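Local structure of enoyl-CoA hydratase (Thermus thermophilus, 1WZ8) at residues Thr25-Pro36 with Arg61-Ser72; Leu5-Phe14 with Leu38-Leu49. The protein probably catalyses the reversible addition of water to the double bond of 2-enoyl-CoA thioesters, as a hexameric member of the crotonase family. All coordinates share one frame; numbering follows the deposited sequence.

Contact 1. Residues Thr25-Pro36 with Arg61-Ser72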
loop_
_atom_site.group_PDB
_atom_site.type_symbol
_atom_site.label_atom_id
_atom_site.label_comp_id
_atom_site.label_asym_id
_atom_site.label_seq_id
_atom_site.Cartn_x
_atom_site.Cartn_y
_atom_site.Cartn_z
ATOM N N THR A 25 -2.909 -34.237 -12.647
ATOM C CA THR A 25 -4.011 -34.302 -13.597
ATOM C C THR A 25 -5.304 -34.385 -12.797
ATOM O O THR A 25 -5.449 -35.254 -11.939
ATOM C CB THR A 25 -3.910 -35.561 -14.504
ATOM O OG1 THR A 25 -2.700 -35.508 -15.273
ATOM C CG2 THR A 25 -5.095 -35.627 -15.454
ATOM N N PHE A 26 -6.242 -33.487 -13.063
ATOM C CA PHE A 26 -7.497 -33.513 -12.329
ATOM C C PHE A 26 -8.649 -33.925 -13.226
ATOM O O PHE A 26 -8.676 -33.616 -14.421
ATOM C CB PHE A 26 -7.764 -32.157 -11.667
ATOM C CG PHE A 26 -7.775 -30.998 -12.621
ATOM C CD1 PHE A 26 -8.941 -30.639 -13.286
ATOM C CD2 PHE A 26 -6.623 -30.247 -12.832
ATOM C CE1 PHE A 26 -8.961 -29.541 -14.147
ATOM C CE2 PHE A 26 -6.630 -29.151 -13.689
ATOM C CZ PHE A 26 -7.800 -28.795 -14.345
ATOM N N ARG A 27 -9.597 -34.639 -12.633
ATOM C CA ARG A 27 -10.749 -35.147 -13.359
ATOM C C ARG A 27 -12.044 -34.713 -12.685
ATOM O O ARG A 27 -12.274 -35.025 -11.520
ATOM C CB ARG A 27 -10.664 -36.675 -13.397
ATOM C CG ARG A 27 -11.652 -37.381 -14.305
ATOM C CD ARG A 27 -11.427 -38.886 -14.210
ATOM N NE ARG A 27 -12.109 -39.630 -15.265
ATOM C CZ ARG A 27 -13.427 -39.669 -15.424
ATOM N NH1 ARG A 27 -14.217 -39.003 -14.593
ATOM N NH2 ARG A 27 -13.956 -40.377 -16.412
ATOM N N GLY A 28 -12.877 -33.983 -13.419
ATOM C CA GLY A 28 -14.151 -33.535 -12.878
ATOM C C GLY A 28 -15.281 -34.146 -13.687
ATOM O O GLY A 28 -15.163 -35.278 -14.152
ATOM N N GLU A 29 -16.377 -33.411 -13.848
ATOM C CA GLU A 29 -17.507 -33.894 -14.636
ATOM C C GLU A 29 -17.210 -33.482 -16.078
ATOM O O GLU A 29 -16.043 -33.389 -16.460
ATOM C CB GLU A 29 -18.811 -33.256 -14.142
ATOM C CG GLU A 29 -19.033 -33.424 -12.643
ATOM C CD GLU A 29 -20.325 -32.795 -12.154
ATOM O OE1 GLU A 29 -20.817 -31.843 -12.798
ATOM O OE2 GLU A 29 -20.840 -33.244 -11.107
ATOM N N LYS A 30 -18.238 -33.239 -16.885
ATOM C CA LYS A 30 -17.988 -32.828 -18.266
ATOM C C LYS A 30 -17.145 -31.560 -18.264
ATOM O O LYS A 30 -17.388 -30.650 -17.470
ATOM C CB LYS A 30 -19.297 -32.559 -19.013
ATOM C CG LYS A 30 -20.048 -33.806 -19.451
ATOM C CD LYS A 30 -21.267 -33.439 -20.292
ATOM C CE LYS A 30 -22.252 -32.583 -19.502
ATOM N NZ LYS A 30 -23.378 -32.097 -20.352
ATOM N N LEU A 31 -16.154 -31.505 -19.148
ATOM C CA LEU A 31 -15.282 -30.342 -19.243
ATOM C C LEU A 31 -14.637 -30.101 -17.885
ATOM O O LEU A 31 -14.253 -28.981 -17.550
ATOM C CB LEU A 31 -16.095 -29.115 -19.657
ATOM C CG LEU A 31 -16.863 -29.260 -20.976
ATOM C CD1 LEU A 31 -17.648 -27.986 -21.259
ATOM C CD2 LEU A 31 -15.884 -29.553 -22.104
ATOM N N ASN A 32 -14.522 -31.178 -17.117
ATOM C CA ASN A 32 -13.950 -31.141 -15.782
ATOM C C ASN A 32 -14.587 -30.102 -14.873
ATOM O O ASN A 32 -13.893 -29.404 -14.128
ATOM C CB ASN A 32 -12.435 -30.934 -15.845
ATOM C CG ASN A 32 -11.711 -32.129 -16.436
ATOM O OD1 ASN A 32 -11.984 -33.279 -16.076
ATOM N ND2 ASN A 32 -10.773 -31.866 -17.341
ATOM N N ALA A 33 -15.911 -29.988 -14.942
ATOM C CA ALA A 33 -16.621 -29.068 -14.060
ATOM C C ALA A 33 -16.252 -29.625 -12.691
ATOM O O ALA A 33 -16.196 -30.841 -12.511
ATOM C CB ALA A 33 -18.124 -29.153 -14.289
ATOM N N MET A 34 -15.995 -28.746 -11.732
ATOM C CA MET A 34 -15.567 -29.190 -10.416
ATOM C C MET A 34 -16.628 -29.471 -9.366
ATOM O O MET A 34 -17.328 -28.565 -8.925
ATOM C CB MET A 34 -14.594 -28.174 -9.825
ATOM C CG MET A 34 -13.409 -27.830 -10.699
ATOM S SD MET A 34 -12.505 -26.482 -9.911
ATOM C CE MET A 34 -11.212 -26.160 -11.128
ATOM N N PRO A 35 -16.769 -30.743 -8.960
ATOM C CA PRO A 35 -17.761 -31.070 -7.929
ATOM C C PRO A 35 -17.139 -30.573 -6.619
ATOM O O PRO A 35 -15.954 -30.244 -6.581
ATOM C CB PRO A 35 -17.823 -32.594 -7.978
ATOM C CG PRO A 35 -17.453 -32.909 -9.398
ATOM C CD PRO A 35 -16.299 -31.963 -9.636
ATOM N N PRO A 36 -17.921 -30.516 -5.532
ATOM C CA PRO A 36 -17.397 -30.052 -4.244
ATOM C C PRO A 36 -16.050 -30.668 -3.849
ATOM O O PRO A 36 -15.120 -29.956 -3.464
ATOM C CB PRO A 36 -18.509 -30.429 -3.268
ATOM C CG PRO A 36 -19.737 -30.235 -4.088
ATOM C CD PRO A 36 -19.355 -30.845 -5.428
ATOM N N ARG A 61 -2.853 -30.184 -15.402
ATOM C CA ARG A 61 -3.556 -30.549 -16.623
ATOM C C ARG A 61 -4.881 -31.197 -16.259
ATOM O O ARG A 61 -4.979 -31.909 -15.257
ATOM C CB ARG A 61 -2.727 -31.532 -17.455
ATOM C CG ARG A 61 -3.329 -31.836 -18.820
ATOM C CD ARG A 61 -2.600 -32.970 -19.543
ATOM N NE ARG A 61 -2.972 -33.029 -20.958
ATOM C CZ ARG A 61 -2.484 -33.909 -21.829
ATOM N NH1 ARG A 61 -1.600 -34.817 -21.435
ATOM N NH2 ARG A 61 -2.874 -33.877 -23.095
ATOM N N GLY A 62 -5.903 -30.934 -17.066
ATOM C CA GLY A 62 -7.203 -31.528 -16.820
ATOM C C GLY A 62 -7.270 -32.809 -17.622
ATOM O O GLY A 62 -6.639 -32.912 -18.672
ATOM N N GLU A 63 -8.018 -33.792 -17.140
ATOM C CA GLU A 63 -8.127 -35.056 -17.853
ATOM C C GLU A 63 -9.027 -34.891 -19.074
ATOM O O GLU A 63 -9.860 -33.989 -19.122
ATOM C CB GLU A 63 -8.708 -36.133 -16.934
ATOM C CG GLU A 63 -8.573 -37.541 -17.485
ATOM C CD GLU A 63 -9.876 -38.304 -17.449
ATOM O OE1 GLU A 63 -10.834 -37.871 -18.124
ATOM O OE2 GLU A 63 -9.942 -39.335 -16.748
ATOM N N GLY A 64 -8.843 -35.760 -20.064
ATOM C CA GLY A 64 -9.668 -35.702 -21.258
ATOM C C GLY A 64 -9.352 -34.596 -22.247
ATOM O O GLY A 64 -10.187 -34.260 -23.089
ATOM N N GLY A 65 -8.156 -34.025 -22.153
ATOM C CA GLY A 65 -7.766 -32.963 -23.066
ATOM C C GLY A 65 -8.501 -31.648 -22.885
ATOM O O GLY A 65 -8.685 -30.894 -23.843
ATOM N N VAL A 66 -8.932 -31.366 -21.661
ATOM C CA VAL A 66 -9.635 -30.124 -21.373
ATOM C C VAL A 66 -9.259 -29.705 -19.962
ATOM O O VAL A 66 -9.116 -30.556 -19.085
ATOM C CB VAL A 66 -11.172 -30.304 -21.468
ATOM C CG1 VAL A 66 -11.648 -31.309 -20.433
ATOM C CG2 VAL A 66 -11.867 -28.967 -21.276
ATOM N N PHE A 67 -9.081 -28.407 -19.742
ATOM C CA PHE A 67 -8.708 -27.937 -18.415
ATOM C C PHE A 67 -9.931 -27.970 -17.503
ATOM O O PHE A 67 -10.196 -28.993 -16.874
ATOM C CB PHE A 67 -8.111 -26.529 -18.483
ATOM C CG PHE A 67 -7.233 -26.188 -17.309
ATOM C CD1 PHE A 67 -7.623 -25.222 -16.384
ATOM C CD2 PHE A 67 -6.016 -26.835 -17.127
ATOM C CE1 PHE A 67 -6.813 -24.905 -15.295
ATOM C CE2 PHE A 67 -5.193 -26.525 -16.039
ATOM C CZ PHE A 67 -5.598 -25.556 -15.122
ATOM N N SER A 68 -10.687 -26.878 -17.424
ATOM C CA SER A 68 -11.869 -26.879 -16.566
ATOM C C SER A 68 -12.879 -25.774 -16.840
ATOM O O SER A 68 -12.516 -24.613 -17.037
ATOM C CB SER A 68 -11.458 -26.811 -15.091
ATOM O OG SER A 68 -12.609 -26.765 -14.252
ATOM N N ALA A 69 -14.156 -26.147 -16.837
ATOM C CA ALA A 69 -15.242 -25.199 -17.063
ATOM C C ALA A 69 -15.605 -24.488 -15.756
ATOM O O ALA A 69 -16.504 -23.645 -15.727
ATOM C CB ALA A 69 -16.467 -25.930 -17.626
ATOM N N GLY A 70 -14.906 -24.836 -14.679
ATOM C CA GLY A 70 -15.170 -24.214 -13.392
ATOM C C GLY A 70 -16.052 -25.028 -12.458
ATOM O O GLY A 70 -16.227 -26.232 -12.648
ATOM N N GLY A 71 -16.602 -24.368 -11.441
ATOM C CA GLY A 71 -17.459 -25.049 -10.485
ATOM C C GLY A 71 -18.684 -25.668 -11.130
ATOM O O GLY A 71 -19.294 -25.070 -12.013
ATOM N N SER A 72 -19.046 -26.868 -10.685
ATOM C CA SER A 72 -20.205 -27.570 -11.234
ATOM C C SER A 72 -21.503 -27.031 -10.642
ATOM O O SER A 72 -21.486 -26.330 -9.628
ATOM C CB SER A 72 -20.106 -29.064 -10.923
ATOM O OG SER A 72 -20.263 -29.292 -9.531
HETATM O O HOH W 1 -21.164 -31.885 -8.664
HETATM O O HOH W 2 -13.019 -35.222 -17.748
#

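Contact 2. Residues Leu5-Phe14 with Leu38-Leu49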
loop_
_atom_site.group_PDB
_atom_site.type_symbol
_atom_site.label_atom_id
_atom_site.label_comp_id
_atom_site.label_asym_id
_atom_site.label_seq_id
_atom_site.Cartn_x
_atom_site.Cartn_y
_atom_site.Cartn_z
ATOM N N LEU A 5 -0.474 -39.356 -1.529
ATOM C CA LEU A 5 -1.234 -38.257 -2.119
ATOM C C LEU A 5 -2.416 -38.818 -2.898
ATOM O O LEU A 5 -3.550 -38.376 -2.727
ATOM C CB LEU A 5 -0.351 -37.426 -3.059
ATOM C CG LEU A 5 0.711 -36.526 -2.426
ATOM C CD1 LEU A 5 1.545 -35.879 -3.520
ATOM C CD2 LEU A 5 0.039 -35.463 -1.567
ATOM N N GLU A 6 -2.140 -39.792 -3.759
ATOM C CA GLU A 6 -3.183 -40.421 -4.557
ATOM C C GLU A 6 -4.270 -40.944 -3.625
ATOM O O GLU A 6 -5.460 -40.802 -3.898
ATOM C CB GLU A 6 -2.596 -41.578 -5.372
ATOM C CG GLU A 6 -1.668 -41.145 -6.502
ATOM C CD GLU A 6 -2.402 -40.937 -7.818
ATOM O OE1 GLU A 6 -3.648 -40.867 -7.801
ATOM O OE2 GLU A 6 -1.734 -40.841 -8.871
ATOM N N ALA A 7 -3.845 -41.534 -2.513
ATOM C CA ALA A 7 -4.769 -42.093 -1.532
ATOM C C ALA A 7 -5.654 -41.047 -0.857
ATOM O O ALA A 7 -6.785 -41.343 -0.478
ATOM C CB ALA A 7 -3.984 -42.865 -0.473
ATOM N N ARG A 8 -5.143 -39.828 -0.721
ATOM C CA ARG A 8 -5.879 -38.754 -0.059
ATOM C C ARG A 8 -6.637 -37.778 -0.958
ATOM O O ARG A 8 -7.512 -37.051 -0.483
ATOM C CB ARG A 8 -4.921 -37.959 0.833
ATOM C CG ARG A 8 -4.477 -38.689 2.092
ATOM C CD ARG A 8 -3.286 -37.989 2.744
ATOM N NE ARG A 8 -3.428 -36.534 2.749
ATOM C CZ ARG A 8 -4.419 -35.873 3.341
ATOM N NH1 ARG A 8 -5.371 -36.534 3.987
ATOM N NH2 ARG A 8 -4.463 -34.549 3.280
ATOM N N TYR A 9 -6.314 -37.754 -2.247
ATOM C CA TYR A 9 -6.976 -36.822 -3.155
ATOM C C TYR A 9 -7.711 -37.457 -4.326
ATOM O O TYR A 9 -7.197 -37.501 -5.445
ATOM C CB TYR A 9 -5.957 -35.806 -3.676
ATOM C CG TYR A 9 -5.499 -34.826 -2.620
ATOM C CD1 TYR A 9 -6.286 -33.731 -2.273
ATOM C CD2 TYR A 9 -4.299 -35.018 -1.936
ATOM C CE1 TYR A 9 -5.891 -32.846 -1.269
ATOM C CE2 TYR A 9 -3.896 -34.140 -0.929
ATOM C CZ TYR A 9 -4.699 -33.058 -0.601
ATOM O OH TYR A 9 -4.313 -32.191 0.397
ATOM N N PRO A 10 -8.931 -37.961 -4.085
ATOM C CA PRO A 10 -9.686 -38.575 -5.175
ATOM C C PRO A 10 -9.998 -37.492 -6.202
ATOM O O PRO A 10 -10.412 -36.393 -5.843
ATOM C CB PRO A 10 -10.935 -39.106 -4.470
ATOM C CG PRO A 10 -11.128 -38.136 -3.350
ATOM C CD PRO A 10 -9.716 -37.948 -2.838
ATOM N N GLY A 11 -9.787 -37.803 -7.475
ATOM C CA GLY A 11 -10.037 -36.824 -8.513
ATOM C C GLY A 11 -8.719 -36.295 -9.048
ATOM O O GLY A 11 -8.662 -35.735 -10.141
ATOM N N LEU A 12 -7.657 -36.468 -8.268
ATOM C CA LEU A 12 -6.332 -36.020 -8.676
ATOM C C LEU A 12 -5.429 -37.214 -8.954
ATOM O O LEU A 12 -5.467 -38.215 -8.239
ATOM C CB LEU A 12 -5.693 -35.152 -7.587
ATOM C CG LEU A 12 -6.368 -33.819 -7.255
ATOM C CD1 LEU A 12 -5.573 -33.111 -6.164
ATOM C CD2 LEU A 12 -6.447 -32.955 -8.502
ATOM N N ALA A 13 -4.626 -37.101 -10.003
ATOM C CA ALA A 13 -3.686 -38.148 -10.380
ATOM C C ALA A 13 -2.308 -37.503 -10.363
ATOM O O ALA A 13 -2.159 -36.352 -10.770
ATOM C CB ALA A 13 -4.007 -38.676 -11.773
ATOM N N PHE A 14 -1.308 -38.238 -9.894
ATOM C CA PHE A 14 0.045 -37.702 -9.815
ATOM C C PHE A 14 1.047 -38.549 -10.589
ATOM O O PHE A 14 1.001 -39.782 -10.548
ATOM C CB PHE A 14 0.484 -37.601 -8.353
ATOM C CG PHE A 14 -0.452 -36.805 -7.489
ATOM C CD1 PHE A 14 -1.641 -37.363 -7.026
ATOM C CD2 PHE A 14 -0.142 -35.496 -7.128
ATOM C CE1 PHE A 14 -2.508 -36.628 -6.214
ATOM C CE2 PHE A 14 -1.005 -34.752 -6.315
ATOM C CZ PHE A 14 -2.187 -35.319 -5.858
ATOM N N LEU A 38 -13.653 -32.083 -5.683
ATOM C CA LEU A 38 -12.529 -31.695 -6.527
ATOM C C LEU A 38 -12.087 -30.263 -6.252
ATOM O O LEU A 38 -10.894 -29.974 -6.202
ATOM C CB LEU A 38 -12.882 -31.851 -8.006
ATOM C CG LEU A 38 -11.735 -31.537 -8.974
ATOM C CD1 LEU A 38 -10.553 -32.464 -8.708
ATOM C CD2 LEU A 38 -12.221 -31.693 -10.397
ATOM N N HIS A 39 -13.046 -29.366 -6.074
ATOM C CA HIS A 39 -12.708 -27.979 -5.789
ATOM C C HIS A 39 -11.876 -27.897 -4.508
ATOM O O HIS A 39 -10.845 -27.222 -4.466
ATOM C CB HIS A 39 -13.984 -27.142 -5.661
ATOM C CG HIS A 39 -13.726 -25.687 -5.425
ATOM N ND1 HIS A 39 -13.735 -25.125 -4.166
ATOM C CD2 HIS A 39 -13.425 -24.686 -6.284
ATOM C CE1 HIS A 39 -13.451 -23.838 -4.261
ATOM N NE2 HIS A 39 -13.260 -23.545 -5.535
ATOM N N ARG A 40 -12.317 -28.590 -3.464
ATOM C CA ARG A 40 -11.581 -28.582 -2.210
ATOM C C ARG A 40 -10.213 -29.246 -2.369
ATOM O O ARG A 40 -9.225 -28.799 -1.784
ATOM C CB ARG A 40 -12.377 -29.291 -1.116
ATOM C CG ARG A 40 -11.565 -29.510 0.152
ATOM C CD ARG A 40 -12.446 -29.790 1.352
ATOM N NE ARG A 40 -13.457 -30.792 1.025
ATOM C CZ ARG A 40 -14.701 -30.498 0.666
ATOM N NH1 ARG A 40 -15.070 -29.223 0.576
ATOM N NH2 ARG A 40 -15.578 -31.471 0.435
ATOM N N GLY A 41 -10.167 -30.312 -3.164
ATOM C CA GLY A 41 -8.918 -31.014 -3.396
ATOM C C GLY A 41 -7.887 -30.139 -4.085
ATOM O O GLY A 41 -6.729 -30.090 -3.670
ATOM N N LEU A 42 -8.305 -29.449 -5.141
ATOM C CA LEU A 42 -7.408 -28.568 -5.883
ATOM C C LEU A 42 -6.948 -27.392 -5.030
ATOM O O LEU A 42 -5.866 -26.839 -5.239
ATOM C CB LEU A 42 -8.110 -28.047 -7.144
ATOM C CG LEU A 42 -8.288 -29.079 -8.262
ATOM C CD1 LEU A 42 -9.223 -28.551 -9.340
ATOM C CD2 LEU A 42 -6.925 -29.413 -8.846
ATOM N N ALA A 43 -7.772 -27.012 -4.062
ATOM C CA ALA A 43 -7.441 -25.882 -3.203
ATOM C C ALA A 43 -6.523 -26.250 -2.044
ATOM O O ALA A 43 -5.691 -25.448 -1.626
ATOM C CB ALA A 43 -8.720 -25.257 -2.668
ATOM N N ARG A 44 -6.669 -27.469 -1.536
ATOM C CA ARG A 44 -5.881 -27.907 -0.393
ATOM C C ARG A 44 -4.631 -28.728 -0.686
ATOM O O ARG A 44 -3.747 -28.813 0.161
ATOM C CB ARG A 44 -6.771 -28.697 0.570
ATOM C CG ARG A 44 -8.060 -27.987 0.925
ATOM C CD ARG A 44 -8.951 -28.822 1.828
ATOM N NE ARG A 44 -8.585 -28.693 3.237
ATOM C CZ ARG A 44 -9.470 -28.613 4.227
ATOM N NH1 ARG A 44 -10.769 -28.654 3.963
ATOM N NH2 ARG A 44 -9.061 -28.471 5.480
ATOM N N VAL A 45 -4.545 -29.329 -1.868
ATOM C CA VAL A 45 -3.394 -30.159 -2.213
ATOM C C VAL A 45 -2.050 -29.436 -2.077
ATOM O O VAL A 45 -1.036 -30.050 -1.741
ATOM C CB VAL A 45 -3.534 -30.723 -3.655
ATOM C CG1 VAL A 45 -3.504 -29.587 -4.668
ATOM C CG2 VAL A 45 -2.432 -31.743 -3.936
ATOM N N TRP A 46 -2.046 -28.128 -2.310
ATOM C CA TRP A 46 -0.812 -27.352 -2.231
ATOM C C TRP A 46 -0.109 -27.429 -0.880
ATOM O O TRP A 46 1.117 -27.418 -0.820
ATOM C CB TRP A 46 -1.091 -25.898 -2.625
ATOM C CG TRP A 46 -1.701 -25.813 -3.993
ATOM C CD1 TRP A 46 -3.031 -25.716 -4.293
ATOM C CD2 TRP A 46 -1.019 -25.967 -5.243
ATOM N NE1 TRP A 46 -3.221 -25.812 -5.650
ATOM C CE2 TRP A 46 -2.003 -25.967 -6.259
ATOM C CE3 TRP A 46 0.327 -26.112 -5.605
ATOM C CZ2 TRP A 46 -1.681 -26.109 -7.612
ATOM C CZ3 TRP A 46 0.646 -26.255 -6.953
ATOM C CH2 TRP A 46 -0.355 -26.253 -7.939
ATOM N N ARG A 47 -0.873 -27.517 0.202
ATOM C CA ARG A 47 -0.273 -27.612 1.533
ATOM C C ARG A 47 0.539 -28.893 1.681
ATOM O O ARG A 47 1.655 -28.875 2.195
ATOM C CB ARG A 47 -1.356 -27.570 2.610
ATOM C CG ARG A 47 -1.879 -26.178 2.900
ATOM C CD ARG A 47 -3.157 -26.241 3.707
ATOM N NE ARG A 47 -4.267 -25.650 2.970
ATOM C CZ ARG A 47 -5.493 -26.157 2.938
ATOM N NH1 ARG A 47 -5.767 -27.270 3.604
ATOM N NH2 ARG A 47 -6.445 -25.554 2.236
ATOM N N ASP A 48 -0.025 -30.005 1.225
ATOM C CA ASP A 48 0.665 -31.283 1.318
ATOM C C ASP A 48 1.802 -31.419 0.308
ATOM O O ASP A 48 2.750 -32.171 0.535
ATOM C CB ASP A 48 -0.329 -32.433 1.143
ATOM C CG ASP A 48 -1.377 -32.468 2.237
ATOM O OD1 ASP A 48 -1.024 -32.205 3.407
ATOM O OD2 ASP A 48 -2.550 -32.769 1.937
ATOM N N LEU A 49 1.717 -30.690 -0.800
ATOM C CA LEU A 49 2.762 -30.769 -1.814
ATOM C C LEU A 49 4.095 -30.260 -1.288
ATOM O O LEU A 49 5.155 -30.681 -1.748
ATOM C CB LEU A 49 2.366 -29.975 -3.063
ATOM C CG LEU A 49 1.224 -30.561 -3.893
ATOM C CD1 LEU A 49 0.998 -29.705 -5.130
ATOM C CD2 LEU A 49 1.568 -31.996 -4.288
#

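Contact 1. Residues Thr25-Pro36 with Arg61-Ser72
Arg-61 O accepts the backbone N-H of Phe-26, and Glu-63 N returns a bond to Phe-26 O, which places strands 21-26 and 57-62 in parallel register. The guanidinium of Arg-61 turns elsewhere, to Glu-112. Gly-62 CA sits over the centre of the Phe-26 ring, 3.8 Å from its centroid and 13° off the normal, a CH-pi contact. Glu-63 runs alongside Arg-27, and Glu-63 OE2 meets Arg-27 NE at 2.6 Å in a salt bridge whose hydrogen bond is weak, the angle at H being only 121°.

The carbonyls of Glu-63, Val-66 and Phe-67 converge on the amide nitrogen of Asn-32. Asn-32 ND2 meets Glu-63 O on a lone pair at 2.9 Å and lies 3.0 Å from Phe-67 O, while the bond to Val-66 O is weak. OD1 of the same amide takes Gly-28 N; together with the ND2 bonds this should hold the amide's rotation. The face of the Phe-67 ring receives the edge of Phe-26, T-shaped with planes at 84°. Ser-68 OG, turned opposite its own backbone N, donates to Asn-32 O at 2.9 Å and accepts Gly-70 N, an ST turn. Ala-69 N binds Leu-31 O, Gly-70 O takes Met-34 N at 2.7 Å, and Ser-72 N reaches Met-34 O.

A short parallel ladder thus joins the ends of strands 21-26 and 57-62, and a single bridge, Met-34 with Gly-71, ties the loops that follow them, in a beta-alpha-beta unit of the crotonase fold.

Contact 2. Residues Leu5-Phe14 with Leu38-Leu49
Tyr-9 and Asp-48 reach each other with each CG set anti to its own carbonyl carbon (chi1 -70° for Tyr-9), while Arg-8 bends at its third torsion to bring its guanidinium to the same carboxylate. Asp-48 OD2 therefore has two partners. Tyr-9 OH donates to Asp-48 OD2, modelled at a very short 2.4 Å whose exact length is doubtful, with OD2 near the ring plane at the phenol edge. Arg-8 NH2 meets Asp-48 OD2 at 2.9 Å from the syn side, tilted out of the carboxylate plane, and the N-H points almost straight at the oxygen (169°). This oxygen lies in the guanidinium plane, although the two flat groups are themselves turned 79° apart.

Val-45 CB lies over one face of the Tyr-9 ring, offset toward its rim, in a CH-pi contact 4.1 Å from the centroid. The ring also passes close to Gly-41, where the helix has no side chain. Leu-12 uses both branches: CD2 meets Leu-42 CD2 at 3.6 Å, and CD1 rests against Val-45 CB. Val-45 CG2 touches the edge of the Phe-14 ring, and Leu-5 CD1 packs on Leu-49 CD2 at 4.0 Å.

A phenylalanine in place of Tyr-9 would probably leave Asp-48 OD2 with Arg-8 as its one remaining partner across this contact. The charge of Arg-8 and the phenol proton both converge on one oxygen, which would be expected to stabilise Asp-48 as a carboxylate beside the apolar layer of leucines and valine.

In the fold
The centres of contacts 1 and 2 lie about 14 Å apart, and their segments alternate along the chain: 5-14, 25-36, 38-49, 61-72. Strands 12-18 and 21-26 are antiparallel neighbours in the six-stranded sheet, joined where Thr-25 O meets Ala-13 N at 2.8 Å and Arg-27 N meets Gly-11 O at 2.9 Å. Helix 36-49 is the crossover between strands 21-26 and 57-62, so it belongs to the beta-alpha-beta unit of contact 1 while packing against the N-terminal segment in contact 2. Phe-26 packs on Leu-12, Leu-38 and Leu-42, so one hydrophobic layer links strand 12-18, outermost in the sheet of this chain, through Phe-26 to helix 36-49.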